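Local coordinates for aluminum resistance protein (Clostridium novyi, PDB 3I16) that probably acts as a pyridoxal-5'-phosphate-dependent carbon-sulfur lyase of the methionine gamma-lyase family, named for its involvement in aluminum resistance, at residues I182-G187 with E223-K228; G160-E165 with R192-E197. All coordinates share one frame; numbering follows the deposited sequence.

Overall arrangement
Interactions 1 and 2 lie about 11 Å apart, centre to centre, and touch directly. Arg184 O of interaction 1 and Leu194 N of interaction 2 are 2.9 Å apart, a probable hydrogen bond, and Thr186 CG2 packs against Arg192 C at 3.3 Å. Their segments alternate along the chain: 160-165 opens helix 164-173, strand 177-183 runs into 182-187, and 192-197 leads into helix 196-209 before 223-228 is reached. Interaction 1 is the inner one, about 7 Å from the chain centre, and holds Gln183 and Ser185 of the cofactor pocket. Interaction 2 lies about 17 Å out, with the Leu194 side chain about 10 Å from pyridoxal phosphate.

Interaction 1. Residues I182-G187 with E223-K228; sequences IQRSTG and EFMDTK. With PLP (pyridoxal-5'-phosphate), chain J.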
ATOM      1  N   ILE B 182     -18.291  -8.097  30.746  1.00 11.35           N
ATOM      2  CA  ILE B 182     -19.386  -7.154  30.648  1.00 12.77           C
ATOM      3  C   ILE B 182     -19.541  -6.662  29.206  1.00 13.50           C
ATOM      4  O   ILE B 182     -18.624  -6.083  28.640  1.00 13.21           O
ATOM      5  CB  ILE B 182     -19.042  -5.909  31.480  1.00 14.33           C
ATOM      6  CG1 ILE B 182     -18.791  -6.271  32.952  1.00  9.72           C
ATOM      7  CG2 ILE B 182     -20.106  -4.875  31.348  1.00  7.97           C
ATOM      8  CD1 ILE B 182     -17.940  -5.196  33.650  1.00  9.71           C
ATOM      9  N   GLN B 183     -20.703  -6.875  28.617  1.00 13.60           N
ATOM     10  CA  GLN B 183     -20.941  -6.419  27.252  1.00 14.67           C
ATOM     11  C   GLN B 183     -21.652  -5.080  27.290  1.00 15.50           C
ATOM     12  O   GLN B 183     -22.736  -4.986  27.833  1.00 15.94           O
ATOM     13  CB  GLN B 183     -21.790  -7.437  26.522  1.00 13.63           C
ATOM     14  CG  GLN B 183     -21.933  -7.164  25.036  1.00 14.57           C
ATOM     15  CD  GLN B 183     -22.631  -8.311  24.356  1.00 20.03           C
ATOM     16  OE1 GLN B 183     -22.115  -9.445  24.323  1.00 15.27           O
ATOM     17  NE2 GLN B 183     -23.821  -8.037  23.818  1.00 11.54           N
ATOM     18  N   ARG B 184     -21.040  -4.048  26.710  1.00 15.35           N
ATOM     19  CA  ARG B 184     -21.632  -2.714  26.715  1.00 15.97           C
ATOM     20  C   ARG B 184     -22.841  -2.611  25.779  1.00 18.47           C
ATOM     21  O   ARG B 184     -23.935  -2.195  26.200  1.00 18.03           O
ATOM     22  CB  ARG B 184     -20.576  -1.684  26.335  1.00 15.18           C
ATOM     23  CG  ARG B 184     -21.066  -0.272  26.369  1.00 13.17           C
ATOM     24  CD  ARG B 184     -19.960   0.682  26.173  1.00 15.64           C
ATOM     25  NE  ARG B 184     -20.416   2.071  26.240  1.00 11.57           N
ATOM     26  CZ  ARG B 184     -19.600   3.117  26.164  1.00 16.09           C
ATOM     27  NH1 ARG B 184     -18.288   2.946  26.050  1.00 17.13           N
ATOM     28  NH2 ARG B 184     -20.090   4.338  26.208  1.00 17.62           N
ATOM     29  N   SER B 185     -22.639  -2.993  24.521  1.00 19.03           N
ATOM     30  CA  SER B 185     -23.682  -2.940  23.491  1.00 20.79           C
ATOM     31  C   SER B 185     -24.635  -4.121  23.643  1.00 23.79           C
ATOM     32  O   SER B 185     -24.257  -5.167  24.165  1.00 22.51           O
ATOM     33  CB  SER B 185     -23.031  -2.955  22.103  1.00 21.54           C
ATOM     34  OG  SER B 185     -23.992  -2.882  21.072  1.00 23.41           O
ATOM     35  N   THR B 186     -25.865  -3.980  23.162  1.00 25.96           N
ATOM     36  CA  THR B 186     -26.847  -5.046  23.332  1.00 27.32           C
ATOM     37  C   THR B 186     -26.741  -6.206  22.363  1.00 25.98           C
ATOM     38  O   THR B 186     -27.292  -7.269  22.636  1.00 25.24           O
ATOM     39  CB  THR B 186     -28.280  -4.502  23.218  1.00 30.46           C
ATOM     40  OG1 THR B 186     -28.492  -4.020  21.887  1.00 36.89           O
ATOM     41  CG2 THR B 186     -28.496  -3.367  24.219  1.00 31.90           C
ATOM     42  N   GLY B 187     -26.070  -6.036  21.228  1.00 26.53           N
ATOM     43  CA  GLY B 187     -26.028  -7.117  20.239  1.00 27.71           C
ATOM     44  C   GLY B 187     -27.416  -7.299  19.637  1.00 28.49           C
ATOM     45  O   GLY B 187     -28.164  -6.318  19.489  1.00 29.01           O
ATOM     46  N   GLU B 223     -17.523   3.528  21.851  1.00 15.19           N
ATOM     47  CA  GLU B 223     -16.431   4.491  21.886  1.00 13.03           C
ATOM     48  C   GLU B 223     -16.930   5.891  21.555  1.00 12.05           C
ATOM     49  O   GLU B 223     -17.697   6.086  20.608  1.00 13.27           O
ATOM     50  CB  GLU B 223     -15.294   4.114  20.928  1.00 12.40           C
ATOM     51  CG  GLU B 223     -14.711   2.728  21.125  1.00 11.31           C
ATOM     52  CD  GLU B 223     -15.396   1.623  20.345  1.00 15.39           C
ATOM     53  OE1 GLU B 223     -16.451   1.861  19.712  1.00 10.46           O
ATOM     54  OE2 GLU B 223     -14.891   0.484  20.416  1.00 20.23           O
ATOM     55  N   PHE B 224     -16.540   6.845  22.394  1.00 11.36           N
ATOM     56  CA  PHE B 224     -16.909   8.259  22.254  1.00 12.16           C
ATOM     57  C   PHE B 224     -18.416   8.617  22.404  1.00 13.18           C
ATOM     58  O   PHE B 224     -18.838   9.719  22.053  1.00 13.95           O
ATOM     59  CB  PHE B 224     -16.295   8.831  20.983  1.00 12.86           C
ATOM     60  CG  PHE B 224     -14.804   8.575  20.885  1.00 13.69           C
ATOM     61  CD1 PHE B 224     -13.945   9.095  21.827  1.00 12.91           C
ATOM     62  CD2 PHE B 224     -14.287   7.793  19.878  1.00 13.97           C
ATOM     63  CE1 PHE B 224     -12.582   8.849  21.755  1.00 12.47           C
ATOM     64  CE2 PHE B 224     -12.924   7.534  19.806  1.00 16.47           C
ATOM     65  CZ  PHE B 224     -12.073   8.067  20.743  1.00 15.13           C
HETATM   66  N   MSE B 225     -19.198   7.723  22.998  1.00 13.76           N
HETATM   67  CA  MSE B 225     -20.602   8.016  23.286  1.00 15.07           C
HETATM   68  C   MSE B 225     -20.724   8.921  24.508  1.00 15.63           C
HETATM   69  O   MSE B 225     -21.734   9.626  24.679  1.00 16.72           O
HETATM   70  CB  MSE B 225     -21.391   6.738  23.536  1.00 13.20           C
HETATM   71  CG  MSE B 225     -21.524   5.810  22.361  1.00 17.12           C
HETATM   72 SE   MSE B 225     -22.572   6.514  20.881  0.75 11.19          SE
HETATM   73  CE  MSE B 225     -21.167   7.444  19.951  1.00  8.77           C
ATOM     74  N   ASP B 226     -19.708   8.883  25.367  1.00 12.91           N
ATOM     75  CA  ASP B 226     -19.704   9.661  26.583  1.00 15.11           C
ATOM     76  C   ASP B 226     -18.304  10.233  26.678  1.00 14.73           C
ATOM     77  O   ASP B 226     -17.442   9.896  25.867  1.00 14.68           O
ATOM     78  CB  ASP B 226     -20.041   8.751  27.784  1.00 17.04           C
ATOM     79  CG  ASP B 226     -20.309   9.521  29.063  1.00 19.91           C
ATOM     80  OD1 ASP B 226     -21.231  10.345  29.086  1.00 31.32           O
ATOM     81  OD2 ASP B 226     -19.577   9.319  30.038  1.00 26.98           O
ATOM     82  N   THR B 227     -18.085  11.122  27.641  1.00 14.25           N
ATOM     83  CA  THR B 227     -16.780  11.709  27.859  1.00 13.19           C
ATOM     84  C   THR B 227     -15.882  10.715  28.605  1.00 15.71           C
ATOM     85  O   THR B 227     -14.659  10.890  28.625  1.00 14.16           O
ATOM     86  CB  THR B 227     -16.855  13.023  28.651  1.00 14.75           C
ATOM     87  OG1 THR B 227     -17.504  12.776  29.894  1.00 15.63           O
ATOM     88  CG2 THR B 227     -17.645  14.066  27.885  1.00 12.01           C
ATOM     89  N   LYS B 228     -16.491   9.706  29.227  1.00 14.76           N
ATOM     90  CA  LYS B 228     -15.758   8.625  29.883  1.00 16.88           C
ATOM     91  C   LYS B 228     -15.881   7.312  29.106  1.00 16.13           C
ATOM     92  O   LYS B 228     -16.830   7.098  28.349  1.00 18.55           O
ATOM     93  CB  LYS B 228     -16.298   8.383  31.300  1.00 18.76           C
ATOM     94  CG  LYS B 228     -16.043   9.507  32.278  1.00 18.36           C
ATOM     95  CD  LYS B 228     -16.349   9.071  33.706  1.00 22.80           C
ATOM     96  CE  LYS B 228     -15.898  10.115  34.703  1.00 23.62           C
ATOM     97  NZ  LYS B 228     -16.547  11.409  34.427  1.00 27.65           N
TER
HETATM   98  N1  PLP J 427     -19.408  -7.517  20.665  1.00 41.48           N
HETATM   99  C2  PLP J 427     -20.485  -6.755  20.325  1.00 35.39           C
HETATM  100  C2A PLP J 427     -21.506  -6.403  21.362  1.00 28.52           C
HETATM  101  C3  PLP J 427     -20.601  -6.314  19.007  1.00 46.45           C
HETATM  102  O3  PLP J 427     -21.680  -5.537  18.666  1.00 43.80           O
HETATM  103  C4  PLP J 427     -19.635  -6.658  18.050  1.00 43.36           C
HETATM  104  C5  PLP J 427     -18.545  -7.441  18.413  1.00 45.40           C
HETATM  105  C6  PLP J 427     -18.445  -7.846  19.729  1.00 41.15           C
HETATM  106  C5A PLP J 427     -17.435  -7.833  17.456  1.00 40.46           C
HETATM  107  O4P PLP J 427     -17.921  -8.251  16.223  1.00 37.38           O
HETATM  108  P   PLP J 427     -17.011  -8.523  14.892  1.00 33.78           P
HETATM  109  O1P PLP J 427     -16.049  -7.398  14.541  1.00 29.35           O
HETATM  110  O2P PLP J 427     -18.054  -8.588  13.802  1.00 33.20           O
HETATM  111  O3P PLP J 427     -16.230  -9.813  15.091  1.00 22.69           O
HETATM  112  O   HOH W   1     -17.994   6.380  25.947  1.00 12.75           O
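The Arg184 guanidinium has water 1 at its edge, in its plane, and meets the 223-228 loop obliquely through CB of Met225 (selenomethionine), 3.8 Å from Arg184 NH2. Every torsion of the arginine is close to 180° (chi1 -177°), which carries the guanidinium from just past strand 177-183 across to the loop. Water 1 links the segments, accepting from Arg184 NH2 at 2.9 Å and Asp226 N at 3.1 Å and donating to Lys228 O at 2.8 Å. The charge is paired outside them, by Glu229 OE1 in a salt bridge to Arg184 NH1; Asn219 OD1 also accepts from NH1, and NE is hydrogen-bonded to Ser331 OG. Asp226 OD2 accepts from Lys228 N, an Asx turn. Gln183 and Ser185 belong to the cofactor pocket: Gln183 CD and Ser185 CB approach C2A of pyridoxal phosphate, at 3.7 and 3.8 Å, while Gln183 NE2 donates to Ser185 O and Gln183 OE1 is hydrogen-bonded to the pocket's Tyr126 N. Ile182 pairs with Phe216 and Asp218, and Arg184 with Asp218, of strand 214-218 in the mixed seven-stranded sheet, as in the large domain of fold-type I PLP enzymes. Helix 196-209 packs against Arg184; helices 17-54 and 287-318 cover Phe224.

Interaction 2. Residues G160-E165 with R192-E197; sequences GKPNLE and RALLIE. With EDO (1,2-ethanediol), chain N.
Lys161 lays the end of its side chain along a bound 1,2-ethanediol, with CD 3.4 Å from EDO O1 and NZ donating to EDO O2 at 2.7 Å. A bend at chi2 (-65°) brings the chain, which leaves the backbone away from 192-197, back so that its ammonium group faces that segment. The diol, probably from the crystallisation liquor, sits between the segments: its C1 meets Leu194 CD2 at 3.9 Å, and its O2 lies over one face of the Arg192 guanidinium, offset toward the rim. Direct packing is sparse, led by Pro162 CD against Leu194 CD2 at 4.3 Å; both residues also touch Ile202 of helix 196-209. Asn163 caps helix 164-173 through OD1 to Glu166 N, and Leu195 holds the N-cap position of helix 196-209, so the contact joins the lead-ins to two helices. Water 2 accepts from Lys161 NZ at 2.6 Å and donates to Glu197 OE2 at 2.9 Å. Lys161 NZ and Arg192 NH1 come within 4.4 Å, but Glu197 through water, Asp198 beside Lys161, and Lys329 O, which accepts from Arg192 NH2, would probably ease this repulsion. In this crystal water and the diol bridge the polar side; in solution water would probably take the diol's place.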
ATOM      1  N   GLY B 160     -33.732  -4.775  32.364  1.00 19.65           N
ATOM      2  CA  GLY B 160     -32.513  -4.512  31.582  1.00 18.32           C
ATOM      3  C   GLY B 160     -31.300  -4.081  32.407  1.00 19.10           C
ATOM      4  O   GLY B 160     -30.204  -3.936  31.860  1.00 15.70           O
ATOM      5  N   LYS B 161     -31.476  -3.890  33.719  1.00 16.72           N
ATOM      6  CA  LYS B 161     -30.378  -3.441  34.574  1.00 17.25           C
ATOM      7  C   LYS B 161     -29.539  -4.596  35.116  1.00 16.17           C
ATOM      8  O   LYS B 161     -30.015  -5.729  35.217  1.00 14.08           O
ATOM      9  CB  LYS B 161     -30.927  -2.636  35.759  1.00 16.35           C
ATOM     10  CG  LYS B 161     -31.739  -1.408  35.359  1.00 25.58           C
ATOM     11  CD  LYS B 161     -30.897  -0.347  34.647  1.00 28.27           C
ATOM     12  CE  LYS B 161     -31.761   0.856  34.223  1.00 33.36           C
ATOM     13  NZ  LYS B 161     -30.947   1.979  33.676  1.00 30.27           N
ATOM     14  N   PRO B 162     -28.283  -4.315  35.490  1.00 17.13           N
ATOM     15  CA  PRO B 162     -27.458  -5.392  36.070  1.00 16.40           C
ATOM     16  C   PRO B 162     -28.052  -5.933  37.357  1.00 16.03           C
ATOM     17  O   PRO B 162     -28.584  -5.148  38.155  1.00 16.01           O
ATOM     18  CB  PRO B 162     -26.128  -4.699  36.362  1.00 18.14           C
ATOM     19  CG  PRO B 162     -26.086  -3.528  35.404  1.00 20.38           C
ATOM     20  CD  PRO B 162     -27.503  -3.096  35.212  1.00 17.91           C
ATOM     21  N   ASN B 163     -27.995  -7.256  37.545  1.00 13.78           N
ATOM     22  CA  ASN B 163     -28.502  -7.883  38.752  1.00 12.91           C
ATOM     23  C   ASN B 163     -27.331  -8.031  39.725  1.00 13.58           C
ATOM     24  O   ASN B 163     -26.732  -9.106  39.866  1.00 10.78           O
ATOM     25  CB  ASN B 163     -29.127  -9.246  38.450  1.00 12.92           C
ATOM     26  CG  ASN B 163     -29.836  -9.833  39.657  1.00 15.03           C
ATOM     27  OD1 ASN B 163     -29.691  -9.342  40.779  1.00 17.84           O
ATOM     28  ND2 ASN B 163     -30.607 -10.890  39.438  1.00 19.25           N
ATOM     29  N   LEU B 164     -27.041  -6.938  40.420  1.00 13.14           N
ATOM     30  CA  LEU B 164     -25.895  -6.867  41.301  1.00 13.05           C
ATOM     31  C   LEU B 164     -25.962  -7.890  42.429  1.00 14.72           C
ATOM     32  O   LEU B 164     -24.967  -8.534  42.732  1.00 16.07           O
ATOM     33  CB  LEU B 164     -25.720  -5.447  41.847  1.00 11.94           C
ATOM     34  CG  LEU B 164     -25.523  -4.302  40.848  1.00 15.12           C
ATOM     35  CD1 LEU B 164     -25.400  -2.961  41.605  1.00 15.72           C
ATOM     36  CD2 LEU B 164     -24.310  -4.519  39.922  1.00  7.78           C
ATOM     37  N   GLU B 165     -27.133  -8.081  43.014  1.00 15.32           N
ATOM     38  CA  GLU B 165     -27.273  -9.034  44.111  1.00 16.10           C
ATOM     39  C   GLU B 165     -26.939 -10.446  43.657  1.00 14.26           C
ATOM     40  O   GLU B 165     -26.269 -11.178  44.369  1.00 14.56           O
ATOM     41  CB  GLU B 165     -28.673  -8.978  44.723  1.00 18.49           C
ATOM     42  CG  GLU B 165     -29.039  -7.569  45.234  1.00 29.01           C
ATOM     43  CD  GLU B 165     -30.259  -7.533  46.131  1.00 38.73           C
ATOM     44  OE1 GLU B 165     -30.861  -8.601  46.397  1.00 46.28           O
ATOM     45  OE2 GLU B 165     -30.615  -6.419  46.584  1.00 51.18           O
ATOM     46  N   ARG B 192     -31.650  -1.689  26.315  1.00 22.46           N
ATOM     47  CA  ARG B 192     -30.724  -0.578  26.180  1.00 22.23           C
ATOM     48  C   ARG B 192     -29.298  -1.010  26.446  1.00 20.60           C
ATOM     49  O   ARG B 192     -29.067  -1.923  27.224  1.00 22.09           O
ATOM     50  CB  ARG B 192     -31.109   0.521  27.154  1.00 21.92           C
ATOM     51  CG  ARG B 192     -32.484   1.115  26.844  1.00 25.21           C
ATOM     52  CD  ARG B 192     -32.861   2.129  27.898  1.00 25.78           C
ATOM     53  NE  ARG B 192     -31.897   3.226  27.925  1.00 22.55           N
ATOM     54  CZ  ARG B 192     -31.737   4.086  28.926  1.00 30.36           C
ATOM     55  NH1 ARG B 192     -32.484   3.997  30.030  1.00 35.86           N
ATOM     56  NH2 ARG B 192     -30.817   5.041  28.834  1.00 26.75           N
ATOM     57  N   ALA B 193     -28.349  -0.358  25.786  1.00 21.12           N
ATOM     58  CA  ALA B 193     -26.920  -0.590  26.005  1.00 19.73           C
ATOM     59  C   ALA B 193     -26.582  -0.104  27.402  1.00 19.60           C
ATOM     60  O   ALA B 193     -27.222   0.839  27.889  1.00 18.59           O
ATOM     61  CB  ALA B 193     -26.095   0.195  24.995  1.00 17.84           C
ATOM     62  N   LEU B 194     -25.564  -0.702  28.034  1.00 18.95           N
ATOM     63  CA  LEU B 194     -25.145  -0.275  29.380  1.00 19.22           C
ATOM     64  C   LEU B 194     -24.453   1.065  29.366  1.00 15.97           C
ATOM     65  O   LEU B 194     -23.512   1.278  28.617  1.00 16.40           O
ATOM     66  CB  LEU B 194     -24.183  -1.255  30.058  1.00 19.89           C
ATOM     67  CG  LEU B 194     -24.666  -2.615  30.512  1.00 21.78           C
ATOM     68  CD1 LEU B 194     -23.629  -3.134  31.493  1.00 23.38           C
ATOM     69  CD2 LEU B 194     -26.007  -2.552  31.178  1.00 21.38           C
ATOM     70  N   LEU B 195     -24.904   1.960  30.234  1.00 15.72           N
ATOM     71  CA  LEU B 195     -24.296   3.252  30.363  1.00 14.18           C
ATOM     72  C   LEU B 195     -22.994   3.103  31.173  1.00 14.12           C
ATOM     73  O   LEU B 195     -22.788   2.110  31.868  1.00 14.11           O
ATOM     74  CB  LEU B 195     -25.244   4.198  31.074  1.00 15.60           C
ATOM     75  CG  LEU B 195     -26.618   4.465  30.427  1.00 17.98           C
ATOM     76  CD1 LEU B 195     -27.510   5.261  31.369  1.00 19.50           C
ATOM     77  CD2 LEU B 195     -26.490   5.179  29.107  1.00 15.83           C
ATOM     78  N   ILE B 196     -22.131   4.102  31.093  1.00 14.23           N
ATOM     79  CA  ILE B 196     -20.887   4.104  31.863  1.00 13.50           C
ATOM     80  C   ILE B 196     -21.169   3.965  33.368  1.00 14.91           C
ATOM     81  O   ILE B 196     -20.396   3.293  34.079  1.00 14.56           O
ATOM     82  CB  ILE B 196     -20.043   5.382  31.597  1.00 13.00           C
ATOM     83  CG1 ILE B 196     -19.513   5.400  30.158  1.00 16.15           C
ATOM     84  CG2 ILE B 196     -18.907   5.528  32.660  1.00 10.24           C
ATOM     85  CD1 ILE B 196     -18.529   4.255  29.772  1.00 13.86           C
ATOM     86  N   GLU B 197     -22.255   4.586  33.855  1.00 15.47           N
ATOM     87  CA  GLU B 197     -22.633   4.470  35.277  1.00 16.14           C
ATOM     88  C   GLU B 197     -23.036   3.043  35.649  1.00 16.56           C
ATOM     89  O   GLU B 197     -22.771   2.603  36.771  1.00 14.58           O
ATOM     90  CB  GLU B 197     -23.742   5.458  35.682  1.00 17.89           C
ATOM     91  CG  GLU B 197     -25.115   5.148  35.081  1.00 28.27           C
ATOM     92  CD  GLU B 197     -26.232   6.041  35.594  1.00 40.22           C
ATOM     93  OE1 GLU B 197     -25.953   7.167  36.053  1.00 43.82           O
ATOM     94  OE2 GLU B 197     -27.406   5.601  35.521  1.00 53.47           O
TER
HETATM   95  C1  EDO N 431     -29.149  -0.303  30.844  1.00 45.69           C
HETATM   96  O1  EDO N 431     -30.514  -0.488  31.222  1.00 53.73           O
HETATM   97  C2  EDO N 431     -28.954   1.154  30.456  1.00 42.96           C
HETATM   98  O2  EDO N 431     -29.195   2.011  31.572  1.00 43.53           O
HETATM   99  O   HOH W   2     -28.961   3.257  34.772  1.00 26.85           O